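Local coordinates for processed glycerol phosphate lipoteichoic acid synthase 2 (Bacillus subtilis, PDB 2W8D), which belongs to the lipoteichoic acid synthases, as a C-terminal domain of the sulfatase and alkaline phosphatase superfamily that carries a magnesium ion, at residues A[3-14]-A[394-404]. Residues are numbered along the deposited sequence; the frame is centred on the assembly and turned at random.
Sequences DSSDVTEVENYM and KIINGDLLRFY
The N-terminal helix 6-17 packs its first turns against the Schellman motif that ends helix 380-397 and the 3-10 turn after it, with Val7 wedged among Leu400, Phe403 and Tyr404. Valine suits this place because its methyls diverge: CG1, anti to the backbone N (chi1 162°), reaches Tyr404 CD2, while CG2 lies 3.3 Å from Leu400 O and 3.8 Å from Phe403 CB. One turn on, Val10 splits likewise, its CG1 3.5 Å from Ile395 CD1. Selenomethionine Met14 then meets Ile395 tip to tip, CE to CD1. Ahead of the helix, the flat Phe403 ring takes the Asp3-Ser4 peptide over one face, Ser4 N 3.8 Å above its centre; Arg402 CB lies over the other. Glu11 OE2 approaches the Tyr404 edge in the ring plane, 3.6 Å from CE2, and the Tyr404 hydroxyl is hydrogen-bonded to Asp327 O. At the margin, long Lys394 lays methylenes beside Val10 CG2, while its NZ, 4.1 Å from Glu9 OE1 and too far for a salt bridge there, makes one with Glu390. Leu400 N donates a hydrogen bond to Ile395 O past Asp399 at positive phi, and Leu400 stands two residues beyond the C-cap Gly398, at C-double-prime, where an apolar side chain is usual in a Schellman motif.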
loop_
_atom_site.group_PDB
_atom_site.type_symbol
_atom_site.label_atom_id
_atom_site.label_comp_id
_atom_site.label_asym_id
_atom_site.label_seq_id
_atom_site.Cartn_x
_atom_site.Cartn_y
_atom_site.Cartn_z
ATOM N N ASP A 3 9.498 -27.929 7.649
ATOM C CA ASP A 3 9.684 -28.203 9.111
ATOM C C ASP A 3 10.509 -27.114 9.821
ATOM O O ASP A 3 10.919 -26.140 9.194
ATOM C CB ASP A 3 10.283 -29.608 9.346
ATOM C CG ASP A 3 11.778 -29.695 8.996
ATOM O OD1 ASP A 3 12.153 -29.463 7.826
ATOM O OD2 ASP A 3 12.582 -30.012 9.896
ATOM N N SER A 4 10.759 -27.307 11.120
ATOM C CA SER A 4 11.414 -26.309 11.987
ATOM C C SER A 4 12.805 -25.834 11.548
ATOM O O SER A 4 13.158 -24.665 11.761
ATOM C CB SER A 4 11.494 -26.827 13.428
ATOM O OG SER A 4 12.176 -25.890 14.248
ATOM N N SER A 5 13.588 -26.738 10.956
ATOM C CA SER A 5 14.955 -26.429 10.510
ATOM C C SER A 5 15.066 -25.503 9.283
ATOM O O SER A 5 16.128 -24.941 9.034
ATOM C CB SER A 5 15.740 -27.724 10.278
ATOM O OG SER A 5 15.178 -28.472 9.217
ATOM N N ASP A 6 13.983 -25.323 8.528
ATOM C CA ASP A 6 14.024 -24.450 7.344
ATOM C C ASP A 6 13.889 -22.972 7.701
ATOM O O ASP A 6 14.196 -22.092 6.886
ATOM C CB ASP A 6 12.947 -24.838 6.328
ATOM C CG ASP A 6 13.013 -26.308 5.925
ATOM O OD1 ASP A 6 14.130 -26.855 5.768
ATOM O OD2 ASP A 6 11.934 -26.920 5.762
ATOM N N VAL A 7 13.411 -22.715 8.916
ATOM C CA VAL A 7 13.274 -21.369 9.451
ATOM C C VAL A 7 14.654 -20.763 9.681
ATOM O O VAL A 7 14.847 -19.552 9.497
ATOM C CB VAL A 7 12.452 -21.376 10.766
ATOM C CG1 VAL A 7 12.661 -20.101 11.570
ATOM C CG2 VAL A 7 10.992 -21.548 10.458
ATOM N N THR A 8 15.608 -21.618 10.048
ATOM C CA THR A 8 16.945 -21.184 10.449
ATOM C C THR A 8 17.607 -20.301 9.391
ATOM O O THR A 8 18.054 -19.191 9.696
ATOM C CB THR A 8 17.870 -22.393 10.802
ATOM O OG1 THR A 8 17.230 -23.227 11.776
ATOM C CG2 THR A 8 19.206 -21.920 11.349
ATOM N N GLU A 9 17.652 -20.794 8.155
ATOM C CA GLU A 9 18.307 -20.089 7.055
ATOM C C GLU A 9 17.648 -18.729 6.785
ATOM O O GLU A 9 18.341 -17.723 6.555
ATOM C CB GLU A 9 18.301 -20.959 5.793
ATOM C CG GLU A 9 19.297 -20.530 4.708
ATOM C CD GLU A 9 18.774 -20.767 3.284
ATOM O OE1 GLU A 9 18.103 -21.803 3.039
ATOM O OE2 GLU A 9 19.044 -19.912 2.408
ATOM N N VAL A 10 16.314 -18.706 6.828
ATOM C CA VAL A 10 15.570 -17.467 6.622
ATOM C C VAL A 10 15.778 -16.482 7.776
ATOM O O VAL A 10 15.928 -15.277 7.555
ATOM C CB VAL A 10 14.059 -17.709 6.333
ATOM C CG1 VAL A 10 13.266 -16.410 6.427
ATOM C CG2 VAL A 10 13.871 -18.309 4.946
ATOM N N GLU A 11 15.812 -16.994 9.001
ATOM C CA GLU A 11 16.020 -16.138 10.163
ATOM C C GLU A 11 17.415 -15.493 10.165
ATOM O O GLU A 11 17.559 -14.317 10.506
ATOM C CB GLU A 11 15.759 -16.931 11.443
ATOM C CG GLU A 11 16.117 -16.223 12.731
ATOM C CD GLU A 11 16.133 -17.162 13.916
ATOM O OE1 GLU A 11 16.309 -18.390 13.729
ATOM O OE2 GLU A 11 15.972 -16.667 15.048
ATOM N N ASN A 12 18.428 -16.261 9.767
ATOM C CA ASN A 12 19.807 -15.760 9.720
ATOM C C ASN A 12 20.029 -14.661 8.689
ATOM O O ASN A 12 20.852 -13.768 8.882
ATOM C CB ASN A 12 20.791 -16.908 9.506
ATOM C CG ASN A 12 20.902 -17.800 10.723
ATOM O OD1 ASN A 12 20.764 -17.337 11.859
ATOM N ND2 ASN A 12 21.135 -19.089 10.499
ATOM N N TYR A 13 19.286 -14.740 7.595
ATOM C CA TYR A 13 19.333 -13.724 6.567
ATOM C C TYR A 13 18.532 -12.469 6.978
ATOM O O TYR A 13 19.016 -11.353 6.790
ATOM C CB TYR A 13 18.902 -14.331 5.221
ATOM C CG TYR A 13 18.602 -13.344 4.126
ATOM C CD1 TYR A 13 19.516 -13.104 3.084
ATOM C CD2 TYR A 13 17.391 -12.650 4.121
ATOM C CE1 TYR A 13 19.216 -12.187 2.076
ATOM C CE2 TYR A 13 17.094 -11.744 3.141
ATOM C CZ TYR A 13 17.993 -11.518 2.123
ATOM O OH TYR A 13 17.617 -10.602 1.163
HETATM N N MSE A 14 17.341 -12.641 7.562
HETATM C CA MSE A 14 16.555 -11.485 8.023
HETATM C C MSE A 14 17.332 -10.640 9.045
HETATM O O MSE A 14 17.302 -9.406 8.983
HETATM C CB MSE A 14 15.192 -11.879 8.601
HETATM C CG MSE A 14 14.203 -12.635 7.665
HETATM SE SE MSE A 14 13.815 -11.916 5.852
HETATM C CE MSE A 14 12.085 -12.759 5.493
ATOM N N LYS A 394 10.117 -18.793 0.661
ATOM C CA LYS A 394 10.274 -19.933 1.589
ATOM C C LYS A 394 9.288 -19.857 2.742
ATOM O O LYS A 394 8.720 -20.875 3.145
ATOM C CB LYS A 394 11.701 -20.047 2.121
ATOM C CG LYS A 394 12.624 -20.718 1.133
ATOM C CD LYS A 394 14.101 -20.470 1.439
ATOM C CE LYS A 394 14.933 -21.468 0.694
ATOM N NZ LYS A 394 15.891 -20.770 -0.196
ATOM N N ILE A 395 9.077 -18.648 3.251
ATOM C CA ILE A 395 8.165 -18.450 4.371
ATOM C C ILE A 395 6.728 -18.803 3.978
ATOM O O ILE A 395 6.046 -19.561 4.685
ATOM C CB ILE A 395 8.271 -17.018 4.952
ATOM C CG1 ILE A 395 9.546 -16.895 5.805
ATOM C CG2 ILE A 395 7.055 -16.664 5.811
ATOM C CD1 ILE A 395 9.961 -15.391 6.071
ATOM N N ILE A 396 6.302 -18.303 2.828
ATOM C CA ILE A 396 4.930 -18.450 2.413
ATOM C C ILE A 396 4.628 -19.861 1.923
ATOM O O ILE A 396 3.618 -20.455 2.326
ATOM C CB ILE A 396 4.549 -17.337 1.422
ATOM C CG1 ILE A 396 3.827 -16.214 2.189
ATOM C CG2 ILE A 396 3.650 -17.825 0.355
ATOM C CD1 ILE A 396 4.665 -15.140 2.474
ATOM N N ASN A 397 5.529 -20.415 1.109
ATOM C CA ASN A 397 5.356 -21.743 0.544
ATOM C C ASN A 397 5.448 -22.833 1.600
ATOM O O ASN A 397 4.782 -23.854 1.484
ATOM C CB ASN A 397 6.405 -22.043 -0.538
ATOM C CG ASN A 397 6.343 -21.077 -1.717
ATOM O OD1 ASN A 397 5.328 -20.426 -1.957
ATOM N ND2 ASN A 397 7.447 -20.980 -2.457
ATOM N N GLY A 398 6.330 -22.652 2.583
ATOM C CA GLY A 398 6.514 -23.678 3.609
ATOM C C GLY A 398 5.766 -23.339 4.886
ATOM O O GLY A 398 5.965 -23.999 5.890
ATOM N N ASP A 399 4.939 -22.271 4.863
ATOM C CA ASP A 399 4.176 -21.859 6.046
ATOM C C ASP A 399 5.084 -21.914 7.306
ATOM O O ASP A 399 4.789 -22.599 8.295
ATOM C CB ASP A 399 2.896 -22.712 6.182
ATOM C CG ASP A 399 1.960 -22.209 7.271
ATOM O OD1 ASP A 399 2.043 -21.011 7.621
ATOM O OD2 ASP A 399 1.141 -23.003 7.795
ATOM N N LEU A 400 6.182 -21.169 7.248
ATOM C CA LEU A 400 7.315 -21.341 8.172
ATOM C C LEU A 400 7.086 -20.709 9.528
ATOM O O LEU A 400 7.705 -21.110 10.522
ATOM C CB LEU A 400 8.617 -20.785 7.561
ATOM C CG LEU A 400 9.240 -21.579 6.417
ATOM C CD1 LEU A 400 10.591 -20.993 6.051
ATOM C CD2 LEU A 400 9.375 -23.079 6.770
ATOM N N LEU A 401 6.208 -19.715 9.559
ATOM C CA LEU A 401 5.841 -19.050 10.804
ATOM C C LEU A 401 5.159 -19.966 11.860
ATOM O O LEU A 401 5.082 -19.589 13.026
ATOM C CB LEU A 401 5.076 -17.739 10.523
ATOM C CG LEU A 401 5.873 -16.695 9.705
ATOM C CD1 LEU A 401 5.049 -15.440 9.332
ATOM C CD2 LEU A 401 7.169 -16.270 10.377
ATOM N N ARG A 402 4.705 -21.164 11.482
ATOM C CA ARG A 402 4.338 -22.190 12.486
ATOM C C ARG A 402 5.513 -22.533 13.420
ATOM O O ARG A 402 5.314 -23.028 14.533
ATOM C CB ARG A 402 3.863 -23.501 11.830
ATOM C CG ARG A 402 2.599 -23.388 10.992
ATOM C CD ARG A 402 2.344 -24.667 10.277
ATOM N NE ARG A 402 3.258 -24.860 9.146
ATOM C CZ ARG A 402 3.489 -26.030 8.547
ATOM N NH1 ARG A 402 2.904 -27.130 9.001
ATOM N NH2 ARG A 402 4.336 -26.107 7.515
ATOM N N PHE A 403 6.732 -22.298 12.945
ATOM C CA PHE A 403 7.938 -22.732 13.648
ATOM C C PHE A 403 8.793 -21.565 14.148
ATOM O O PHE A 403 9.936 -21.764 14.516
ATOM C CB PHE A 403 8.771 -23.638 12.727
ATOM C CG PHE A 403 7.960 -24.725 12.042
ATOM C CD1 PHE A 403 7.347 -25.739 12.791
ATOM C CD2 PHE A 403 7.804 -24.727 10.653
ATOM C CE1 PHE A 403 6.598 -26.706 12.171
ATOM C CE2 PHE A 403 7.055 -25.709 10.026
ATOM C CZ PHE A 403 6.451 -26.691 10.779
ATOM N N TYR A 404 8.245 -20.347 14.144
ATOM C CA TYR A 404 8.968 -19.181 14.625
ATOM C C TYR A 404 8.181 -18.422 15.681
ATOM O O TYR A 404 7.049 -18.013 15.425
ATOM C CB TYR A 404 9.265 -18.234 13.472
ATOM C CG TYR A 404 10.177 -17.128 13.885
ATOM C CD1 TYR A 404 9.702 -15.829 14.050
ATOM C CD2 TYR A 404 11.515 -17.390 14.160
ATOM C CE1 TYR A 404 10.556 -14.805 14.441
ATOM C CE2 TYR A 404 12.380 -16.385 14.563
ATOM C CZ TYR A 404 11.904 -15.094 14.710
ATOM O OH TYR A 404 12.782 -14.104 15.110
#